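Local coordinates for mandelate racemase/muconate lactonizing enzyme (Polaromonas sp., PDB 2OG9) that belongs to the enolase superfamily and probably catalyses a racemase-type isomerisation of a carboxylate substrate in its TIM barrel, at the interface of chains A and B. Sequence-based numbering; all coordinates share one arbitrary frame. Chains: chain A/B, Mandelate racemase/muconate lactonizing enzyme.

The interface of chains A and B. Residues chain A 280, 308; chain B 220, 248, 252.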
loop_
_atom_site.group_PDB
_atom_site.type_symbol
_atom_site.label_atom_id
_atom_site.label_comp_id
_atom_site.label_asym_id
_atom_site.label_seq_id
_atom_site.Cartn_x
_atom_site.Cartn_y
_atom_site.Cartn_z
ATOM N N ARG A 280 -3.207 -2.035 -14.309
ATOM C CA ARG A 280 -4.411 -2.803 -14.627
ATOM C C ARG A 280 -5.234 -1.887 -15.538
ATOM O O ARG A 280 -6.432 -1.694 -15.349
ATOM C CB ARG A 280 -5.192 -3.154 -13.355
ATOM C CG ARG A 280 -4.411 -4.048 -12.402
ATOM C CD ARG A 280 -5.166 -4.332 -11.105
ATOM N NE ARG A 280 -6.427 -5.033 -11.335
ATOM C CZ ARG A 280 -7.100 -5.694 -10.395
ATOM N NH1 ARG A 280 -6.631 -5.749 -9.154
ATOM N NH2 ARG A 280 -8.241 -6.300 -10.697
ATOM N N ALA A 308 -0.923 -11.800 -15.432
ATOM C CA ALA A 308 -1.877 -10.827 -14.909
ATOM C C ALA A 308 -3.318 -11.226 -15.219
ATOM O O ALA A 308 -4.252 -10.538 -14.817
ATOM C CB ALA A 308 -1.582 -9.444 -15.482
ATOM N N ARG B 220 -13.201 -13.274 -18.319
ATOM C CA ARG B 220 -13.559 -12.059 -17.594
ATOM C C ARG B 220 -14.664 -11.231 -18.241
ATOM O O ARG B 220 -15.615 -10.839 -17.572
ATOM C CB ARG B 220 -12.325 -11.195 -17.353
ATOM C CG ARG B 220 -11.404 -11.761 -16.292
ATOM C CD ARG B 220 -10.285 -10.801 -15.998
ATOM N NE ARG B 220 -9.336 -11.340 -15.035
ATOM C CZ ARG B 220 -8.213 -10.725 -14.691
ATOM N NH1 ARG B 220 -7.911 -9.550 -15.235
ATOM N NH2 ARG B 220 -7.381 -11.288 -13.828
ATOM N N GLU B 248 -7.668 -12.256 -8.979
ATOM C CA GLU B 248 -7.919 -10.845 -9.250
ATOM C C GLU B 248 -9.251 -10.710 -9.973
ATOM O O GLU B 248 -10.025 -9.792 -9.697
ATOM C CB GLU B 248 -6.816 -10.249 -10.126
ATOM C CG GLU B 248 -5.559 -9.868 -9.376
ATOM C CD GLU B 248 -4.577 -9.109 -10.254
ATOM O OE1 GLU B 248 -4.998 -8.138 -10.919
ATOM O OE2 GLU B 248 -3.383 -9.482 -10.270
ATOM N N ALA B 252 -12.535 -8.695 -8.540
ATOM C CA ALA B 252 -13.121 -7.590 -9.299
ATOM C C ALA B 252 -14.634 -7.776 -9.427
ATOM O O ALA B 252 -15.397 -6.820 -9.312
ATOM C CB ALA B 252 -12.479 -7.501 -10.685
HETATM O O HOH W 1 -9.082 -7.403 -8.383
HETATM O O HOH W 2 -4.152 -7.864 -13.797
#
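A:Arg280 and B:Glu248 form the ionic core of this patch between two copies of an enolase-superfamily TIM-barrel protein; the deposited assembly is an octamer, and this contact may or may not belong to the physiological one. The salt bridge runs from guanidinium NH1 of A:Arg280 to carboxylate OE1 of B:Glu248 at 3.4 Å. It is not a flat, paired-hydrogen-bond arrangement: OE1 sits 3.2 Å above the guanidinium plane, over its centre, and the guanidinium and carboxylate planes are turned 54° apart. The attraction is therefore likely to be mainly electrostatic. A bend at chi3 of A:Arg280 (61°) turns the guanidinium out of the line of its aliphatic chain to lie under this oxygen, while B:Glu248, near the start of helix 247-256, reaches across with its chain extended beyond CG.

Two waters add bridging contacts. Water 1 lies at the guanidinium edge, in plane, 2.7 Å from NH2 of A:Arg280, the straighter of its two guanidinium bonds (156° at H), and is also bonded to NH1; it passes the contact on to the backbone O of B:Glu248 at 2.9 Å. One glutamate is thus engaged twice by the same arginine, directly through its carboxylate over the face and, by way of water 1 at the edge, through its backbone carbonyl. Water 2 joins OE1 of B:Glu248 (3.0 Å) to the backbone O of A:Ala308. Replacing A:Arg280 with an alanine would probably leave the B:Glu248 carboxylate without its cross-chain countercharge and water 1 without its chain A partner.

Direct hydrogen bonding is slight: NH2 of B:Arg220, at the end of an extended chain, makes a weak bond to A:Ala308 O (3.4 Å).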